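Local coordinates for protein antisigma-factor antagonist STAS (Rhodobacter sphaeroides, PDB 3LKL) that probably transports anions such as sulfate across the membrane as a SulP-family protein, seen here as its C-terminal STAS domain, at residues Val68-Phe71 against Arg72-Ala76; Gln24-Tyr27 against Gly28-Glu31. All blocks are in the same frame, centred on the assembly; numbering follows the deposited sequence.

Contact 1. Residues Val68-Phe71 against Arg72-Ala76; sequences VLKF and RREGA
The carbonyl oxygen Phe71 O receives two backbone N-H groups from the residues that end the helix. The bond from Ala76 N to Phe71 O measures 3.2 Å, and its donor stands above the carbonyl plane, 38° out of it. The one from Glu74 N is weak and strongly bent, and the same N-H also reaches Lys70 O. Gly75 N bonds back to Arg72 O within the same turn. The bonds from Ala76 N and Gly75 N, with the positive phi of Gly75 (102°), make a Schellman motif. Glycine adopts this backbone shape easily. One turn apart, Lys70 NZ forms a salt bridge with Glu74 OE2 at 3.0 Å, coming from above the carboxylate plane. The Lys70 chain bends at chi2 (44°), and this bend helps bring its amine to Glu74. Arg73 folds back, and one face of its guanidinium lies against Lys70 CA and Leu69 O. The extended Arg72 runs alongside Val68, with CG1 of Val68 over one guanidinium face, 3.8 Å from Arg72 NH2. Phe71 and Ala76 turn inward onto Val46 of strand 45-50, while Val68 and Arg72 pack on strand 77-81, which follows this helix end.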
ATOM      1  N   VAL A  68      -3.030 -16.135   8.165  1.00  9.28           N
ATOM      2  CA  VAL A  68      -1.880 -17.035   8.257  1.00  8.64           C
ATOM      3  C   VAL A  68      -2.227 -18.267   9.120  1.00 10.67           C
ATOM      4  O   VAL A  68      -2.022 -19.415   8.704  1.00  8.91           O
ATOM      5  CB  VAL A  68      -0.634 -16.277   8.768  1.00 10.36           C
ATOM      6  CG1 VAL A  68       0.506 -17.308   9.191  1.00 10.65           C
ATOM      7  CG2 VAL A  68      -0.236 -15.199   7.683  1.00  9.86           C
ATOM      8  N   LEU A  69      -2.848 -18.049  10.267  1.00 10.34           N
ATOM      9  CA  LEU A  69      -3.128 -19.183  11.157  1.00 11.64           C
ATOM     10  C   LEU A  69      -4.206 -20.106  10.559  1.00 11.85           C
ATOM     11  O   LEU A  69      -4.133 -21.331  10.708  1.00 11.10           O
ATOM     12  CB  LEU A  69      -3.542 -18.671  12.575  1.00 12.99           C
ATOM     13  CG  LEU A  69      -2.380 -18.066  13.400  1.00 15.50           C
ATOM     14  CD1 LEU A  69      -2.878 -16.939  14.411  1.00 17.46           C
ATOM     15  CD2 LEU A  69      -1.580 -19.175  14.090  1.00 16.65           C
ATOM     16  N   LYS A  70      -5.182 -19.523   9.873  1.00 12.43           N
ATOM     17  CA  LYS A  70      -6.245 -20.294   9.272  1.00 11.85           C
ATOM     18  C   LYS A  70      -5.617 -21.194   8.153  1.00 11.46           C
ATOM     19  O   LYS A  70      -5.901 -22.400   8.135  1.00  9.77           O
ATOM     20  CB  LYS A  70      -7.329 -19.376   8.820  1.00 11.66           C
ATOM     21  CG  LYS A  70      -8.631 -19.982   8.243  1.00 16.13           C
ATOM     22  CD  LYS A  70      -9.268 -21.217   9.000  1.00 20.20           C
ATOM     23  CE  LYS A  70     -10.707 -21.571   8.425  1.00 26.22           C
ATOM     24  NZ  LYS A  70     -10.989 -23.064   8.166  1.00 27.00           N
ATOM     25  N   PHE A  71      -4.700 -20.670   7.331  1.00 10.51           N
ATOM     26  CA  PHE A  71      -4.114 -21.498   6.252  1.00  9.77           C
ATOM     27  C   PHE A  71      -3.326 -22.602   6.865  1.00 11.45           C
ATOM     28  O   PHE A  71      -3.487 -23.765   6.469  1.00 11.53           O
ATOM     29  CB  PHE A  71      -3.222 -20.771   5.312  1.00 11.33           C
ATOM     30  CG  PHE A  71      -3.949 -20.114   4.203  1.00  9.61           C
ATOM     31  CD1 PHE A  71      -4.669 -20.867   3.264  1.00 11.39           C
ATOM     32  CD2 PHE A  71      -4.010 -18.771   4.137  1.00  5.87           C
ATOM     33  CE1 PHE A  71      -5.329 -20.259   2.261  1.00  9.15           C
ATOM     34  CE2 PHE A  71      -4.686 -18.145   3.120  1.00  4.08           C
ATOM     35  CZ  PHE A  71      -5.313 -18.887   2.156  1.00  6.85           C
ATOM     36  N   ARG A  72      -2.570 -22.309   7.904  1.00 11.09           N
ATOM     37  CA  ARG A  72      -1.789 -23.319   8.579  1.00 13.27           C
ATOM     38  C   ARG A  72      -2.588 -24.461   9.131  1.00 13.32           C
ATOM     39  O   ARG A  72      -2.211 -25.555   9.033  1.00 12.74           O
ATOM     40  CB  ARG A  72      -1.001 -22.709   9.701  1.00 13.05           C
ATOM     41  CG  ARG A  72       0.155 -21.980   9.249  1.00 15.19           C
ATOM     42  CD  ARG A  72       1.112 -21.856  10.361  1.00 20.51           C
ATOM     43  NE  ARG A  72       2.057 -20.818  10.070  1.00 21.80           N
ATOM     44  CZ  ARG A  72       2.670 -20.073  10.962  1.00 25.27           C
ATOM     45  NH1 ARG A  72       2.450 -20.234  12.260  1.00 25.00           N
ATOM     46  NH2 ARG A  72       3.489 -19.165  10.526  1.00 21.82           N
ATOM     47  N   ARG A  73      -3.704 -24.132   9.715  1.00 14.72           N
ATOM     48  CA  ARG A  73      -4.609 -25.047  10.316  1.00 16.42           C
ATOM     49  C   ARG A  73      -5.092 -26.003   9.271  1.00 16.75           C
ATOM     50  O   ARG A  73      -5.261 -27.145   9.551  1.00 16.16           O
ATOM     51  CB  ARG A  73      -5.783 -24.297  10.897  1.00 17.81           C
ATOM     52  CG  ARG A  73      -6.326 -24.843  12.145  1.00 22.22           C
ATOM     53  CD  ARG A  73      -6.581 -23.790  13.206  1.00 26.40           C
ATOM     54  NE  ARG A  73      -7.450 -22.748  12.726  1.00 28.14           N
ATOM     55  CZ  ARG A  73      -7.286 -21.467  12.980  1.00 28.39           C
ATOM     56  NH1 ARG A  73      -8.119 -20.594  12.478  1.00 27.09           N
ATOM     57  NH2 ARG A  73      -6.309 -21.082  13.752  1.00 29.23           N
ATOM     58  N   GLU A  74      -5.294 -25.521   8.062  1.00 17.25           N
ATOM     59  CA  GLU A  74      -5.756 -26.395   6.931  1.00 18.57           C
ATOM     60  C   GLU A  74      -4.670 -27.228   6.290  1.00 18.73           C
ATOM     61  O   GLU A  74      -4.909 -27.952   5.295  1.00 18.92           O
ATOM     62  CB  GLU A  74      -6.490 -25.567   5.861  1.00 18.99           C
ATOM     63  CG  GLU A  74      -7.746 -24.827   6.426  1.00 23.33           C
ATOM     64  CD  GLU A  74      -8.886 -25.793   6.751  1.00 27.87           C
ATOM     65  OE1 GLU A  74      -9.119 -26.713   5.905  1.00 33.10           O
ATOM     66  OE2 GLU A  74      -9.526 -25.636   7.835  1.00 28.17           O
ATOM     67  N   GLY A  75      -3.464 -27.158   6.839  1.00 19.32           N
ATOM     68  CA  GLY A  75      -2.376 -27.981   6.371  1.00 19.37           C
ATOM     69  C   GLY A  75      -1.366 -27.267   5.475  1.00 19.32           C
ATOM     70  O   GLY A  75      -0.360 -27.871   5.116  1.00 18.55           O
ATOM     71  N   ALA A  76      -1.590 -25.979   5.150  1.00 19.31           N
ATOM     72  CA  ALA A  76      -0.671 -25.256   4.279  1.00 17.75           C
ATOM     73  C   ALA A  76       0.509 -24.705   5.063  1.00 16.79           C
ATOM     74  O   ALA A  76       0.369 -24.273   6.184  1.00 18.33           O
ATOM     75  CB  ALA A  76      -1.365 -24.128   3.504  1.00 17.56           C
TER

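Contact 2. Residues Gln24-Tyr27 against Gly28-Glu31; sequences QLFY and GSVE
Ser29 meets the end of strand 24-25 through both its side chain and its backbone. Among the hydrogen bonds, Phe26 N donates to Ser29 OG over 3.1 Å, nearly straight at 161°. Gln24 O lies 2.9 Å from Ser29 OG. The serine chi1 of 59° sets OG between its own backbone N and carbonyl carbon, facing the strand end. In the backbone, Ser29 N donates to Phe26 O at 2.7 Å, from above the carbonyl plane. A weak bond of 3.4 Å joins Val30 N to Tyr27 O. A water donates to Tyr27 O and accepts from Glu31 N, so it links the carbonyl of Tyr27 to the amide four residues on, where the chain enters helix 30-35. Gln24 NE2 hydrogen-bonds to Asp65 and Gln62 of the second subunit.

These bonds form the tight turn from strand 24-25 into helix 30-35 of the STAS fold. Leu25 pairs through its backbone with His54 and Trp56, and Tyr27 N bonds to Asp57, which ties the turn to the chain leading into helix 58-73.

The aromatic contacts centre on Gly28. Its CA makes a CH-pi contact over the face of the Phe26 ring, 3.9 Å from the centroid and 26° off the normal. A second, off-centre CH-pi contact links Gly28 CA to the Tyr27 ring at 4.3 Å. Having no side chain, Gly28 lets the Phe26 ring lie close over its backbone. Phe26 also packs on Trp56. Replacing Phe26 by an alanine would remove the ring, and is likely to leave Gly28 without its CH-pi partner and Trp56 without this packing.

A methyl-to-carbonyl contact brings Val30 CG2 to 3.6 Å from Phe26 O. In apolar packing, Val30 rests on Ala63 of helix 58-73 and Leu25 on Ile55. Phe26 packs on Ile58 of the second subunit.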
ATOM      1  N   GLN A  24      -4.672  -0.540   0.151  1.00 13.40           N
ATOM      2  CA  GLN A  24      -4.737  -0.046   1.541  1.00 14.64           C
ATOM      3  C   GLN A  24      -5.494  -0.971   2.493  1.00 14.24           C
ATOM      4  O   GLN A  24      -6.681  -1.200   2.306  1.00 15.45           O
ATOM      5  CB  GLN A  24      -5.430   1.322   1.545  1.00 13.85           C
ATOM      6  CG  GLN A  24      -4.987   2.342   0.481  1.00 14.02           C
ATOM      7  CD  GLN A  24      -3.486   2.504   0.348  1.00 11.43           C
ATOM      8  OE1 GLN A  24      -2.738   2.416   1.303  1.00  8.14           O
ATOM      9  NE2 GLN A  24      -3.052   2.713  -0.868  1.00 10.64           N
ATOM     10  N   LEU A  25      -4.803  -1.523   3.473  1.00 14.69           N
ATOM     11  CA  LEU A  25      -5.393  -2.413   4.424  1.00 15.97           C
ATOM     12  C   LEU A  25      -5.598  -1.685   5.736  1.00 15.22           C
ATOM     13  O   LEU A  25      -4.631  -1.293   6.410  1.00 16.12           O
ATOM     14  CB  LEU A  25      -4.486  -3.604   4.706  1.00 17.43           C
ATOM     15  CG  LEU A  25      -4.146  -4.507   3.521  1.00 21.11           C
ATOM     16  CD1 LEU A  25      -3.051  -5.592   3.864  1.00 22.57           C
ATOM     17  CD2 LEU A  25      -5.404  -5.151   3.041  1.00 25.76           C
ATOM     18  N   PHE A  26      -6.853  -1.577   6.110  1.00 15.62           N
ATOM     19  CA  PHE A  26      -7.255  -0.856   7.356  1.00 16.53           C
ATOM     20  C   PHE A  26      -8.583  -1.444   7.770  1.00 16.55           C
ATOM     21  O   PHE A  26      -9.133  -2.206   7.019  1.00 16.36           O
ATOM     22  CB  PHE A  26      -7.382   0.629   7.054  1.00 15.11           C
ATOM     23  CG  PHE A  26      -8.577   0.991   6.218  1.00 16.87           C
ATOM     24  CD1 PHE A  26      -9.660   1.636   6.787  1.00 15.19           C
ATOM     25  CD2 PHE A  26      -8.628   0.709   4.855  1.00 17.65           C
ATOM     26  CE1 PHE A  26     -10.743   2.019   6.046  1.00 16.41           C
ATOM     27  CE2 PHE A  26      -9.754   1.082   4.106  1.00 14.98           C
ATOM     28  CZ  PHE A  26     -10.796   1.740   4.703  1.00 19.02           C
ATOM     29  N   TYR A  27      -9.138  -1.053   8.920  1.00 17.54           N
ATOM     30  CA  TYR A  27     -10.285  -1.761   9.446  1.00 18.89           C
ATOM     31  C   TYR A  27     -11.377  -1.906   8.417  1.00 17.84           C
ATOM     32  O   TYR A  27     -12.077  -2.916   8.359  1.00 19.85           O
ATOM     33  CB  TYR A  27     -10.831  -1.077  10.736  1.00 20.39           C
ATOM     34  CG  TYR A  27     -11.510   0.231  10.464  1.00 24.52           C
ATOM     35  CD1 TYR A  27     -12.895   0.277  10.235  1.00 29.65           C
ATOM     36  CD2 TYR A  27     -10.771   1.441  10.412  1.00 27.85           C
ATOM     37  CE1 TYR A  27     -13.533   1.481   9.960  1.00 30.42           C
ATOM     38  CE2 TYR A  27     -11.400   2.646  10.150  1.00 29.34           C
ATOM     39  CZ  TYR A  27     -12.784   2.650   9.943  1.00 31.95           C
ATOM     40  OH  TYR A  27     -13.425   3.826   9.683  1.00 36.94           O
ATOM     41  N   GLY A  28     -11.525  -0.904   7.586  1.00 16.04           N
ATOM     42  CA  GLY A  28     -12.602  -0.854   6.641  1.00 15.41           C
ATOM     43  C   GLY A  28     -12.410  -1.735   5.424  1.00 15.02           C
ATOM     44  O   GLY A  28     -13.259  -1.757   4.573  1.00 14.27           O
ATOM     45  N   SER A  29     -11.237  -2.353   5.271  1.00 15.11           N
ATOM     46  CA  SER A  29     -11.068  -3.256   4.157  1.00 15.09           C
ATOM     47  C   SER A  29     -10.878  -4.693   4.621  1.00 13.97           C
ATOM     48  O   SER A  29     -10.689  -5.541   3.795  1.00 15.90           O
ATOM     49  CB  SER A  29      -9.929  -2.788   3.198  1.00 13.63           C
ATOM     50  OG  SER A  29      -8.663  -2.671   3.807  1.00 13.71           O
ATOM     51  N   VAL A  30     -10.857  -4.922   5.924  1.00 13.95           N
ATOM     52  CA  VAL A  30     -10.489  -6.233   6.523  1.00 14.78           C
ATOM     53  C   VAL A  30     -11.472  -7.366   6.095  1.00 14.83           C
ATOM     54  O   VAL A  30     -11.095  -8.488   5.813  1.00 13.34           O
ATOM     55  CB  VAL A  30     -10.449  -6.046   8.034  1.00 14.95           C
ATOM     56  CG1 VAL A  30     -10.755  -7.290   8.806  1.00 17.10           C
ATOM     57  CG2 VAL A  30      -9.168  -5.467   8.453  1.00 17.00           C
ATOM     58  N   GLU A  31     -12.727  -7.000   5.962  1.00 14.17           N
ATOM     59  CA  GLU A  31     -13.758  -7.950   5.636  1.00 15.86           C
ATOM     60  C   GLU A  31     -13.619  -8.446   4.222  1.00 15.35           C
ATOM     61  O   GLU A  31     -13.614  -9.629   4.008  1.00 13.21           O
ATOM     62  CB  GLU A  31     -15.067  -7.230   5.859  1.00 15.74           C
ATOM     63  CG  GLU A  31     -16.190  -8.127   6.005  1.00 22.88           C
ATOM     64  CD  GLU A  31     -17.475  -7.343   5.902  1.00 26.91           C
ATOM     65  OE1 GLU A  31     -18.295  -7.705   5.025  1.00 29.20           O
ATOM     66  OE2 GLU A  31     -17.594  -6.333   6.662  1.00 30.09           O
TER
HETATM   67  O   HOH W   1     -13.946  -4.527   6.990  1.00  9.32           O

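Overall arrangement
From the N terminus, the chain runs through strands 4-10 and 16-22 before reaching contact 2. This contact closes the short turn between strand 24-25 and helix 30-35. The chain then passes through strands 45-50 and 53-55 into helix 58-73. Contact 1 closes that helix and hands the chain to strand 77-81, at an edge of the four-stranded sheet within this chain. The two contacts come in series, neither nesting nor crossing. The centres of contact 1 and contact 2 are about 21 Å apart. The nearest atoms of contact 1 and contact 2 are about 11 Å apart. Helix 58-73 relates them: contact 2 packs near its start, and contact 1 forms its end. Contact 2 also faces the second subunit, which does not touch contact 1.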